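Local coordinates for protein DNA photolyase (Agrobacterium tumefaciens, PDB 4U63) that probably uses light energy gathered by a methenyltetrahydrofolate antenna and passed to FAD to split cyclobutane pyrimidine dimers in ultraviolet-damaged DNA, at residues Met351-Arg365 / Glu384-Pro396. Residues are numbered along the deposited sequence; the frame is centred on the assembly and turned at random.
Sequences MRQLWQHGTMHNRVR and EKWFRDTLVDADP. With FAD (flavin-adenine dinucleotide), chain C.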
ATOM      1  N   MET A 351       3.511   9.136  13.762  1.00 20.31           N
ATOM      2  CA  MET A 351       3.084  10.175  12.828  1.00 20.49           C
ATOM      3  C   MET A 351       4.290  10.901  12.223  1.00 20.81           C
ATOM      4  O   MET A 351       4.259  11.296  11.056  1.00 20.37           O
ATOM      5  CB  MET A 351       2.110  11.148  13.498  1.00 20.72           C
ATOM      6  CG  MET A 351       0.856  10.475  14.056  1.00 22.61           C
ATOM      7  SD  MET A 351      -0.023   9.430  12.882  1.00 21.55           S
ATOM      8  CE  MET A 351      -0.629  10.659  11.732  1.00 22.48           C
ATOM      9  N   ARG A 352       5.354  11.042  13.006  1.00 20.38           N
ATOM     10  CA  ARG A 352       6.590  11.663  12.512  1.00 21.41           C
ATOM     11  C   ARG A 352       7.361  10.742  11.576  1.00 22.06           C
ATOM     12  O   ARG A 352       7.925  11.202  10.577  1.00 22.34           O
ATOM     13  CB  ARG A 352       7.453  12.126  13.672  1.00 22.46           C
ATOM     14  CG  ARG A 352       6.786  13.243  14.444  1.00 23.93           C
ATOM     15  CD  ARG A 352       7.631  13.655  15.630  1.00 25.49           C
ATOM     16  NE  ARG A 352       6.879  14.431  16.610  1.00 25.76           N
ATOM     17  CZ  ARG A 352       7.424  15.161  17.569  1.00 25.61           C
ATOM     18  NH1 ARG A 352       8.752  15.255  17.688  1.00 26.35           N
ATOM     19  NH2 ARG A 352       6.644  15.826  18.429  1.00 24.65           N
ATOM     20  N   GLN A 353       7.392   9.448  11.892  1.00 20.53           N
ATOM     21  CA  GLN A 353       7.954   8.461  10.976  1.00 20.16           C
ATOM     22  C   GLN A 353       7.275   8.544   9.613  1.00 20.28           C
ATOM     23  O   GLN A 353       7.938   8.568   8.578  1.00 21.58           O
ATOM     24  CB  GLN A 353       7.812   7.039  11.533  1.00 20.85           C
ATOM     25  CG  GLN A 353       8.319   5.982  10.567  1.00 20.07           C
ATOM     26  CD  GLN A 353       8.154   4.561  11.056  1.00 21.13           C
ATOM     27  OE1 GLN A 353       7.192   4.214  11.755  1.00 20.02           O
ATOM     28  NE2 GLN A 353       9.091   3.716  10.667  1.00 22.36           N
ATOM     29  N   LEU A 354       5.945   8.570   9.631  1.00 20.28           N
ATOM     30  CA  LEU A 354       5.143   8.677   8.424  1.00 20.11           C
ATOM     31  C   LEU A 354       5.500   9.926   7.618  1.00 19.85           C
ATOM     32  O   LEU A 354       5.733   9.853   6.403  1.00 19.22           O
ATOM     33  CB  LEU A 354       3.661   8.695   8.806  1.00 20.90           C
ATOM     34  CG  LEU A 354       2.607   8.895   7.722  1.00 21.94           C
ATOM     35  CD1 LEU A 354       2.730   7.856   6.619  1.00 21.71           C
ATOM     36  CD2 LEU A 354       1.227   8.853   8.355  1.00 21.48           C
ATOM     37  N   TRP A 355       5.559  11.065   8.289  1.00 22.30           N
ATOM     38  CA  TRP A 355       5.903  12.318   7.625  1.00 23.39           C
ATOM     39  C   TRP A 355       7.300  12.271   6.996  1.00 23.02           C
ATOM     40  O   TRP A 355       7.491  12.756   5.876  1.00 22.14           O
ATOM     41  CB  TRP A 355       5.818  13.486   8.606  1.00 24.55           C
ATOM     42  CG  TRP A 355       5.817  14.819   7.964  1.00 23.41           C
ATOM     43  CD1 TRP A 355       6.781  15.775   8.065  1.00 24.76           C
ATOM     44  CD2 TRP A 355       4.795  15.363   7.121  1.00 24.07           C
ATOM     45  NE1 TRP A 355       6.430  16.878   7.337  1.00 28.91           N
ATOM     46  CE2 TRP A 355       5.213  16.654   6.748  1.00 30.58           C
ATOM     47  CE3 TRP A 355       3.570  14.882   6.645  1.00 27.34           C
ATOM     48  CZ2 TRP A 355       4.441  17.478   5.921  1.00 32.81           C
ATOM     49  CZ3 TRP A 355       2.802  15.705   5.818  1.00 26.12           C
ATOM     50  CH2 TRP A 355       3.241  16.981   5.468  1.00 30.72           C
ATOM     51  N   GLN A 356       8.261  11.673   7.701  1.00 22.21           N
ATOM     52  CA  GLN A 356       9.660  11.659   7.250  1.00 22.31           C
ATOM     53  C   GLN A 356       9.958  10.635   6.163  1.00 21.17           C
ATOM     54  O   GLN A 356      10.689  10.937   5.224  1.00 21.28           O
ATOM     55  CB  GLN A 356      10.599  11.395   8.429  1.00 25.01           C
ATOM     56  CG  GLN A 356      12.064  11.599   8.085  1.00 28.05           C
ATOM     57  CD  GLN A 356      13.005  11.272   9.230  1.00 28.32           C
ATOM     58  OE1 GLN A 356      12.577  10.876  10.318  1.00 29.29           O
ATOM     59  NE2 GLN A 356      14.305  11.439   8.985  1.00 27.91           N
ATOM     60  N   HIS A 357       9.414   9.424   6.307  1.00 20.13           N
ATOM     61  CA  HIS A 357       9.772   8.294   5.446  1.00 21.42           C
ATOM     62  C   HIS A 357       8.650   7.732   4.559  1.00 22.52           C
ATOM     63  O   HIS A 357       8.889   6.818   3.762  1.00 20.60           O
ATOM     64  CB  HIS A 357      10.328   7.163   6.314  1.00 21.24           C
ATOM     65  CG  HIS A 357      11.633   7.491   6.971  1.00 24.01           C
ATOM     66  ND1 HIS A 357      11.956   7.060   8.239  1.00 25.37           N
ATOM     67  CD2 HIS A 357      12.691   8.217   6.540  1.00 25.19           C
ATOM     68  CE1 HIS A 357      13.157   7.492   8.556  1.00 23.82           C
ATOM     69  NE2 HIS A 357      13.626   8.206   7.547  1.00 26.40           N
ATOM     70  N   GLY A 358       7.440   8.257   4.693  1.00 22.31           N
ATOM     71  CA  GLY A 358       6.330   7.797   3.876  1.00 22.26           C
ATOM     72  C   GLY A 358       5.810   6.427   4.244  1.00 20.80           C
ATOM     73  O   GLY A 358       5.144   5.785   3.438  1.00 19.40           O
ATOM     74  N   THR A 359       6.098   5.983   5.462  1.00 19.70           N
ATOM     75  CA  THR A 359       5.621   4.697   5.940  1.00 19.14           C
ATOM     76  C   THR A 359       5.559   4.704   7.457  1.00 18.73           C
ATOM     77  O   THR A 359       6.068   5.607   8.100  1.00 20.37           O
ATOM     78  CB  THR A 359       6.510   3.539   5.439  1.00 21.77           C
ATOM     79  OG1 THR A 359       5.846   2.296   5.659  1.00 25.40           O
ATOM     80  CG2 THR A 359       7.882   3.538   6.123  1.00 24.90           C
ATOM     81  N   MET A 360       4.936   3.677   8.018  1.00 19.13           N
ATOM     82  CA  MET A 360       4.840   3.546   9.457  1.00 17.35           C
ATOM     83  C   MET A 360       4.803   2.076   9.807  1.00 19.54           C
ATOM     84  O   MET A 360       4.175   1.275   9.099  1.00 19.92           O
ATOM     85  CB  MET A 360       3.587   4.260   9.975  1.00 19.47           C
ATOM     86  CG  MET A 360       3.531   4.418  11.493  1.00 19.35           C
ATOM     87  SD  MET A 360       1.961   5.028  12.125  1.00 20.76           S
ATOM     88  CE  MET A 360       1.699   6.462  11.073  1.00 21.21           C
ATOM     89  N   HIS A 361       5.473   1.713  10.895  1.00 17.70           N
ATOM     90  CA  HIS A 361       5.434   0.321  11.373  1.00 18.34           C
ATOM     91  C   HIS A 361       3.980  -0.097  11.627  1.00 19.06           C
ATOM     92  O   HIS A 361       3.208   0.683  12.173  1.00 21.33           O
ATOM     93  CB  HIS A 361       6.251   0.192  12.649  1.00 19.59           C
ATOM     94  CG  HIS A 361       6.433  -1.215  13.098  1.00 22.87           C
ATOM     95  ND1 HIS A 361       5.520  -1.850  13.902  1.00 22.78           N
ATOM     96  CD2 HIS A 361       7.415  -2.115  12.854  1.00 22.61           C
ATOM     97  CE1 HIS A 361       5.932  -3.080  14.146  1.00 24.55           C
ATOM     98  NE2 HIS A 361       7.079  -3.268  13.519  1.00 24.14           N
ATOM     99  N   ASN A 362       3.611  -1.325  11.246  1.00 19.97           N
ATOM    100  CA  ASN A 362       2.205  -1.758  11.360  1.00 21.36           C
ATOM    101  C   ASN A 362       1.599  -1.656  12.761  1.00 20.58           C
ATOM    102  O   ASN A 362       0.448  -1.224  12.922  1.00 23.34           O
ATOM    103  CB  ASN A 362       1.996  -3.188  10.867  1.00 22.30           C
ATOM    104  CG  ASN A 362       0.537  -3.641  11.036  1.00 23.71           C
ATOM    105  OD1 ASN A 362      -0.348  -3.191  10.311  1.00 23.08           O
ATOM    106  ND2 ASN A 362       0.284  -4.504  12.024  1.00 27.43           N
ATOM    107  N   ARG A 363       2.344  -2.093  13.764  1.00 20.30           N
ATOM    108  CA  ARG A 363       1.883  -1.967  15.151  1.00 19.93           C
ATOM    109  C   ARG A 363       1.543  -0.517  15.482  1.00 19.10           C
ATOM    110  O   ARG A 363       0.532  -0.235  16.114  1.00 20.93           O
ATOM    111  CB  ARG A 363       2.911  -2.524  16.136  1.00 21.08           C
ATOM    112  CG  ARG A 363       2.570  -2.341  17.613  1.00 24.59           C
ATOM    113  CD  ARG A 363       1.200  -2.871  18.003  1.00 28.99           C
ATOM    114  NE  ARG A 363       1.068  -4.308  17.796  1.00 35.68           N
ATOM    115  CZ  ARG A 363       0.009  -5.028  18.166  1.00 46.47           C
ATOM    116  NH1 ARG A 363      -1.035  -4.453  18.766  1.00 48.29           N
ATOM    117  NH2 ARG A 363      -0.013  -6.339  17.933  1.00 54.06           N
ATOM    118  N   VAL A 364       2.388   0.398  15.024  1.00 18.82           N
ATOM    119  CA  VAL A 364       2.191   1.805  15.314  1.00 19.23           C
ATOM    120  C   VAL A 364       1.021   2.360  14.475  1.00 19.34           C
ATOM    121  O   VAL A 364       0.293   3.250  14.948  1.00 20.36           O
ATOM    122  CB  VAL A 364       3.511   2.602  15.170  1.00 20.77           C
ATOM    123  CG1 VAL A 364       3.305   4.029  15.606  1.00 21.90           C
ATOM    124  CG2 VAL A 364       4.608   1.963  16.029  1.00 22.81           C
ATOM    125  N   ARG A 365       0.813   1.837  13.255  1.00 18.15           N
ATOM    126  CA  ARG A 365      -0.396   2.210  12.491  1.00 18.96           C
ATOM    127  C   ARG A 365      -1.659   1.907  13.288  1.00 20.27           C
ATOM    128  O   ARG A 365      -2.575   2.728  13.344  1.00 20.70           O
ATOM    129  CB  ARG A 365      -0.475   1.515  11.131  1.00 17.26           C
ATOM    130  CG  ARG A 365       0.613   1.900  10.164  1.00 17.74           C
ATOM    131  CD  ARG A 365       0.313   1.487   8.736  1.00 18.60           C
ATOM    132  NE  ARG A 365       1.545   1.370   7.966  1.00 18.01           N
ATOM    133  CZ  ARG A 365       1.654   1.299   6.637  1.00 19.10           C
ATOM    134  NH1 ARG A 365       0.595   1.365   5.831  1.00 19.87           N
ATOM    135  NH2 ARG A 365       2.865   1.174   6.107  1.00 18.50           N
ATOM    136  N   GLU A 384      -7.980   7.806   7.336  1.00 19.83           N
ATOM    137  CA  GLU A 384      -7.814   7.089   6.075  0.63 18.59           C
ATOM    138  C   GLU A 384      -7.299   8.029   4.975  1.00 18.87           C
ATOM    139  O   GLU A 384      -6.349   7.693   4.243  1.00 19.76           O
ATOM    140  CB  GLU A 384      -9.158   6.445   5.673  0.63 18.88           C
ATOM    141  CG  GLU A 384      -9.069   5.400   4.568  0.63 23.03           C
ATOM    142  CD  GLU A 384      -9.118   5.955   3.149  0.63 29.00           C
ATOM    143  OE1 GLU A 384      -9.518   7.118   2.941  0.63 33.15           O
ATOM    144  OE2 GLU A 384      -8.756   5.205   2.220  0.63 36.96           O
ATOM    145  N   LYS A 385      -7.921   9.209   4.862  0.50 19.38           N
ATOM    146  CA  LYS A 385      -7.515  10.201   3.864  0.50 18.79           C
ATOM    147  C   LYS A 385      -6.106  10.723   4.112  0.50 18.91           C
ATOM    148  O   LYS A 385      -5.351  10.914   3.172  0.50 21.25           O
ATOM    149  CB  LYS A 385      -8.497  11.373   3.808  0.50 21.86           C
ATOM    150  CG  LYS A 385      -9.832  11.003   3.201  0.50 26.63           C
ATOM    151  CD  LYS A 385     -10.751  12.199   3.008  0.50 36.94           C
ATOM    152  CE  LYS A 385     -12.127  11.772   2.510  0.50 42.80           C
ATOM    153  NZ  LYS A 385     -12.824  10.836   3.427  0.50 42.00           N
ATOM    154  N   TRP A 386      -5.749  10.943   5.373  1.00 18.85           N
ATOM    155  CA  TRP A 386      -4.394  11.406   5.708  1.00 18.50           C
ATOM    156  C   TRP A 386      -3.365  10.358   5.269  1.00 18.23           C
ATOM    157  O   TRP A 386      -2.366  10.685   4.635  1.00 17.92           O
ATOM    158  CB  TRP A 386      -4.236  11.689   7.208  1.00 19.20           C
ATOM    159  CG  TRP A 386      -2.833  12.137   7.554  1.00 19.12           C
ATOM    160  CD1 TRP A 386      -1.858  11.401   8.182  1.00 19.31           C
ATOM    161  CD2 TRP A 386      -2.241  13.405   7.256  1.00 19.97           C
ATOM    162  NE1 TRP A 386      -0.706  12.145   8.300  1.00 21.00           N
ATOM    163  CE2 TRP A 386      -0.912  13.376   7.742  1.00 20.39           C
ATOM    164  CE3 TRP A 386      -2.704  14.563   6.634  1.00 22.47           C
ATOM    165  CZ2 TRP A 386      -0.041  14.467   7.620  1.00 23.61           C
ATOM    166  CZ3 TRP A 386      -1.833  15.661   6.519  1.00 23.33           C
ATOM    167  CH2 TRP A 386      -0.524  15.596   7.008  1.00 25.45           C
ATOM    168  N   PHE A 387      -3.645   9.091   5.584  1.00 18.06           N
ATOM    169  CA  PHE A 387      -2.774   7.984   5.174  1.00 18.87           C
ATOM    170  C   PHE A 387      -2.667   7.890   3.655  1.00 19.49           C
ATOM    171  O   PHE A 387      -1.600   7.625   3.125  1.00 20.30           O
ATOM    172  CB  PHE A 387      -3.285   6.652   5.740  1.00 19.51           C
ATOM    173  CG  PHE A 387      -2.787   6.327   7.133  1.00 20.62           C
ATOM    174  CD1 PHE A 387      -2.419   7.323   8.045  1.00 20.89           C
ATOM    175  CD2 PHE A 387      -2.703   5.004   7.540  1.00 18.15           C
ATOM    176  CE1 PHE A 387      -1.977   6.993   9.318  1.00 19.00           C
ATOM    177  CE2 PHE A 387      -2.258   4.675   8.814  1.00 17.54           C
ATOM    178  CZ  PHE A 387      -1.894   5.663   9.704  1.00 17.89           C
ATOM    179  N   ARG A 388      -3.780   8.101   2.960  1.00 19.78           N
ATOM    180  CA  ARG A 388      -3.792   8.106   1.493  1.00 19.49           C
ATOM    181  C   ARG A 388      -2.805   9.109   0.896  1.00 20.98           C
ATOM    182  O   ARG A 388      -2.220   8.846  -0.152  1.00 21.97           O
ATOM    183  CB  ARG A 388      -5.200   8.398   0.949  1.00 26.79           C
ATOM    184  CG  ARG A 388      -5.891   7.200   0.328  1.00 34.73           C
ATOM    185  CD  ARG A 388      -7.382   7.439   0.089  1.00 44.00           C
ATOM    186  NE  ARG A 388      -7.684   8.806  -0.346  1.00 49.65           N
ATOM    187  CZ  ARG A 388      -8.834   9.452  -0.115  1.00 57.77           C
ATOM    188  NH1 ARG A 388      -9.833   8.876   0.563  1.00 56.96           N
ATOM    189  NH2 ARG A 388      -8.987  10.699  -0.563  1.00 64.71           N
ATOM    190  N   ASP A 389      -2.635  10.253   1.559  1.00 21.50           N
ATOM    191  CA  ASP A 389      -1.755  11.314   1.062  1.00 21.14           C
ATOM    192  C   ASP A 389      -0.295  11.130   1.457  1.00 21.87           C
ATOM    193  O   ASP A 389       0.599  11.719   0.816  1.00 23.43           O
ATOM    194  CB  ASP A 389      -2.237  12.687   1.552  1.00 23.82           C
ATOM    195  CG  ASP A 389      -1.623  13.850   0.757  1.00 27.72           C
ATOM    196  OD1 ASP A 389      -1.516  13.778  -0.491  1.00 29.33           O
ATOM    197  OD2 ASP A 389      -1.251  14.856   1.379  1.00 32.33           O
ATOM    198  N   THR A 390      -0.042  10.332   2.497  1.00 20.47           N
ATOM    199  CA  THR A 390       1.294  10.280   3.116  1.00 18.48           C
ATOM    200  C   THR A 390       2.031   8.944   3.023  1.00 17.23           C
ATOM    201  O   THR A 390       3.246   8.906   3.210  1.00 18.81           O
ATOM    202  CB  THR A 390       1.213  10.679   4.597  1.00 19.78           C
ATOM    203  OG1 THR A 390       0.219   9.883   5.253  1.00 20.57           O
ATOM    204  CG2 THR A 390       0.850  12.156   4.733  1.00 20.80           C
ATOM    205  N   LEU A 391       1.302   7.865   2.753  1.00 16.86           N
ATOM    206  CA  LEU A 391       1.907   6.542   2.585  1.00 17.13           C
ATOM    207  C   LEU A 391       2.357   6.295   1.162  1.00 17.42           C
ATOM    208  O   LEU A 391       1.566   6.416   0.237  1.00 18.84           O
ATOM    209  CB  LEU A 391       0.912   5.439   2.936  1.00 17.42           C
ATOM    210  CG  LEU A 391       0.499   5.255   4.404  1.00 18.25           C
ATOM    211  CD1 LEU A 391      -0.682   4.290   4.497  1.00 19.46           C
ATOM    212  CD2 LEU A 391       1.672   4.750   5.236  1.00 18.63           C
ATOM    213  N   VAL A 392       3.631   5.922   0.987  1.00 17.72           N
ATOM    214  CA  VAL A 392       4.074   5.423  -0.316  1.00 17.46           C
ATOM    215  C   VAL A 392       3.339   4.117  -0.693  1.00 17.25           C
ATOM    216  O   VAL A 392       3.177   3.835  -1.877  1.00 18.73           O
ATOM    217  CB  VAL A 392       5.605   5.254  -0.443  1.00 17.24           C
ATOM    218  CG1 VAL A 392       6.289   6.626  -0.448  1.00 18.56           C
ATOM    219  CG2 VAL A 392       6.192   4.348   0.632  1.00 18.77           C
ATOM    220  N   ASP A 393       2.888   3.356   0.310  1.00 18.26           N
ATOM    221  CA  ASP A 393       2.174   2.077   0.076  1.00 17.23           C
ATOM    222  C   ASP A 393       0.658   2.180   0.084  1.00 16.82           C
ATOM    223  O   ASP A 393      -0.023   1.142   0.073  1.00 17.45           O
ATOM    224  CB  ASP A 393       2.656   0.955   1.047  1.00 17.62           C
ATOM    225  CG  ASP A 393       2.253   1.177   2.515  1.00 19.60           C
ATOM    226  OD1 ASP A 393       1.325   1.960   2.838  1.00 20.84           O
ATOM    227  OD2 ASP A 393       2.894   0.545   3.377  1.00 20.50           O
ATOM    228  N   ALA A 394       0.117   3.408   0.073  1.00 17.55           N
ATOM    229  CA  ALA A 394      -1.329   3.590   0.123  1.00 16.74           C
ATOM    230  C   ALA A 394      -2.021   2.652  -0.852  1.00 16.63           C
ATOM    231  O   ALA A 394      -1.726   2.657  -2.055  1.00 17.13           O
ATOM    232  CB  ALA A 394      -1.709   5.030  -0.165  1.00 17.85           C
ATOM    233  N   ASP A 395      -2.956   1.863  -0.325  1.00 18.00           N
ATOM    234  CA  ASP A 395      -3.645   0.849  -1.106  1.00 17.72           C
ATOM    235  C   ASP A 395      -5.152   0.968  -0.863  1.00 16.92           C
ATOM    236  O   ASP A 395      -5.583   1.068   0.289  1.00 18.43           O
ATOM    237  CB  ASP A 395      -3.107  -0.533  -0.733  1.00 18.83           C
ATOM    238  CG  ASP A 395      -3.686  -1.616  -1.579  1.00 18.76           C
ATOM    239  OD1 ASP A 395      -4.827  -2.038  -1.273  1.00 18.21           O
ATOM    240  OD2 ASP A 395      -3.011  -2.023  -2.563  1.00 20.80           O
ATOM    241  N   PRO A 396      -5.961   0.966  -1.940  1.00 18.11           N
ATOM    242  CA  PRO A 396      -7.409   1.195  -1.769  1.00 20.99           C
ATOM    243  C   PRO A 396      -8.137   0.094  -0.983  1.00 21.71           C
ATOM    244  O   PRO A 396      -9.209   0.336  -0.439  1.00 24.43           O
ATOM    245  CB  PRO A 396      -7.922   1.263  -3.211  1.00 23.66           C
ATOM    246  CG  PRO A 396      -6.944   0.456  -3.989  1.00 21.73           C
ATOM    247  CD  PRO A 396      -5.620   0.707  -3.355  1.00 17.73           C
TER
HETATM  248  PA  FAD C1002       5.613  -7.092   6.198  1.00 19.09           P
HETATM  249  O1A FAD C1002       5.427  -7.374   7.654  1.00 19.28           O
HETATM  250  O2A FAD C1002       6.941  -7.370   5.576  1.00 19.91           O
HETATM  251  O5B FAD C1002       4.423  -7.853   5.435  1.00 19.06           O
HETATM  252  C5B FAD C1002       4.539  -8.279   4.073  1.00 15.28           C
HETATM  253  C4B FAD C1002       3.395  -7.754   3.217  1.00 18.45           C
HETATM  254  O4B FAD C1002       2.134  -8.220   3.694  1.00 20.08           O
HETATM  255  C3B FAD C1002       3.286  -6.247   3.211  1.00 19.02           C
HETATM  256  O3B FAD C1002       4.239  -5.640   2.323  1.00 19.79           O
HETATM  257  C2B FAD C1002       1.843  -6.043   2.805  1.00 18.36           C
HETATM  258  O2B FAD C1002       1.675  -6.141   1.389  1.00 18.39           O
HETATM  259  C1B FAD C1002       1.144  -7.205   3.465  1.00 18.33           C
HETATM  260  N9A FAD C1002       0.538  -6.879   4.775  1.00 17.95           N
HETATM  261  C8A FAD C1002       1.131  -7.005   5.975  1.00 20.51           C
HETATM  262  N7A FAD C1002       0.294  -6.655   6.973  1.00 18.66           N
HETATM  263  C5A FAD C1002      -0.883  -6.312   6.408  1.00 17.03           C
HETATM  264  C6A FAD C1002      -2.178  -5.839   6.906  1.00 16.38           C
HETATM  265  N6A FAD C1002      -2.379  -5.677   8.229  1.00 19.76           N
HETATM  266  N1A FAD C1002      -3.136  -5.578   5.987  1.00 16.79           N
HETATM  267  C2A FAD C1002      -2.922  -5.733   4.660  1.00 17.64           C
HETATM  268  N3A FAD C1002      -1.752  -6.166   4.146  1.00 17.88           N
HETATM  269  C4A FAD C1002      -0.720  -6.459   4.962  1.00 17.28           C
HETATM  270  N1  FAD C1002      -0.815  -1.795   4.006  1.00 17.23           N
HETATM  271  C2  FAD C1002      -0.674  -1.413   2.717  1.00 18.83           C
HETATM  272  O2  FAD C1002      -0.042  -2.181   1.958  1.00 20.28           O
HETATM  273  N3  FAD C1002      -1.197  -0.250   2.252  1.00 17.94           N
HETATM  274  C4  FAD C1002      -1.893   0.598   3.051  1.00 18.04           C
HETATM  275  O4  FAD C1002      -2.389   1.668   2.612  1.00 18.41           O
HETATM  276  C4X FAD C1002      -2.074   0.246   4.474  1.00 17.11           C
HETATM  277  N5  FAD C1002      -2.735   1.043   5.364  1.00 18.77           N
HETATM  278  C5X FAD C1002      -2.897   0.659   6.664  1.00 16.61           C
HETATM  279  C6  FAD C1002      -3.595   1.453   7.565  1.00 17.20           C
HETATM  280  C7  FAD C1002      -3.754   1.076   8.901  1.00 18.10           C
HETATM  281  C7M FAD C1002      -4.515   1.956   9.867  1.00 20.02           C
HETATM  282  C8  FAD C1002      -3.166  -0.194   9.380  1.00 17.07           C
HETATM  283  C8M FAD C1002      -3.311  -0.658  10.813  1.00 18.76           C
HETATM  284  C9  FAD C1002      -2.475  -0.982   8.498  1.00 16.18           C
HETATM  285  C9A FAD C1002      -2.308  -0.627   7.157  1.00 17.05           C
HETATM  286  N10 FAD C1002      -1.581  -1.451   6.247  1.00 18.41           N
HETATM  287  C10 FAD C1002      -1.464  -1.036   4.910  1.00 17.95           C
HETATM  288  C1' FAD C1002      -1.033  -2.756   6.637  1.00 18.36           C
HETATM  289  C2' FAD C1002       0.386  -2.860   7.151  1.00 17.31           C
HETATM  290  O2' FAD C1002       0.561  -1.954   8.247  1.00 19.40           O
HETATM  291  C3' FAD C1002       1.412  -2.617   6.061  1.00 17.33           C
HETATM  292  O3' FAD C1002       1.186  -3.481   4.951  1.00 20.03           O
HETATM  293  C4' FAD C1002       2.808  -2.862   6.632  1.00 17.55           C
HETATM  294  O4' FAD C1002       3.104  -1.849   7.590  1.00 19.81           O
HETATM  295  C5' FAD C1002       3.825  -2.833   5.508  1.00 17.08           C
HETATM  296  O5' FAD C1002       5.160  -3.050   5.988  1.00 18.77           O
HETATM  297  P   FAD C1002       5.993  -4.296   5.410  1.00 17.87           P
HETATM  298  O1P FAD C1002       7.358  -4.248   6.000  1.00 18.47           O
HETATM  299  O2P FAD C1002       5.931  -4.313   3.908  1.00 18.83           O
HETATM  300  O3P FAD C1002       5.166  -5.546   5.988  1.00 17.89           O
HETATM  301  O   HOH W   1       1.972  12.302   9.664  1.00 22.46           O
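R365 and D393 meet end-on: NH2 of R365 donates to OD2 of D393 at 2.8 Å and NH1 of R365 to OD1 of D393 at 3.1 Å, each oxygen offering its syn lone pair. The match is not flat, since guanidinium and carboxylate planes are turned 36° apart. On its other edge the guanidinium grips M360 O side-on, NE of R365 lying 2.9 Å from that oxygen and NH2 adding a longer bond. Bonded along two of its edges, the group has its rotation fixed; L391 CD2 covers one face and ribityl hydroxyls of FAD the opposite one. D393 OD2 also has a hydrogen bond with S261 OG.

This is the flavin pocket of the photolyase FAD-binding domain, where the loop after helix 380-390 passes the N3/O4 edge of the isoalloxazine: D393 O accepts from FAD N3, and D395 N donates to FAD O4. N362 OD1 takes the hydrogen bond of FAD O2'.

Next to this pocket, L354, with CG anti to its backbone N (chi1 176°), spreads its two methyls over the end of helix 380-390 and the residue after it. CD2 reaches T390 OG1 at 3.4 Å and also touches W386 NE1 and F387 CE1, while CD1 lies against L391 CD2. T390 OG1 is itself bonded back to W386 O.

Farther out, W355 and W386 meet rim to rim with their planes only 10° apart, CZ3 of W355 being 3.5 Å from CH2 of W386. Water 1 sits in the plane of W386 at NE1 and links it to M351 O. W355 belongs to the antenna folate's pocket, and L354 O and T390 O both accept from that ligand. Where the helices end, V392 N donates to G358 O at 2.9 Å, on a carbonyl lone pair.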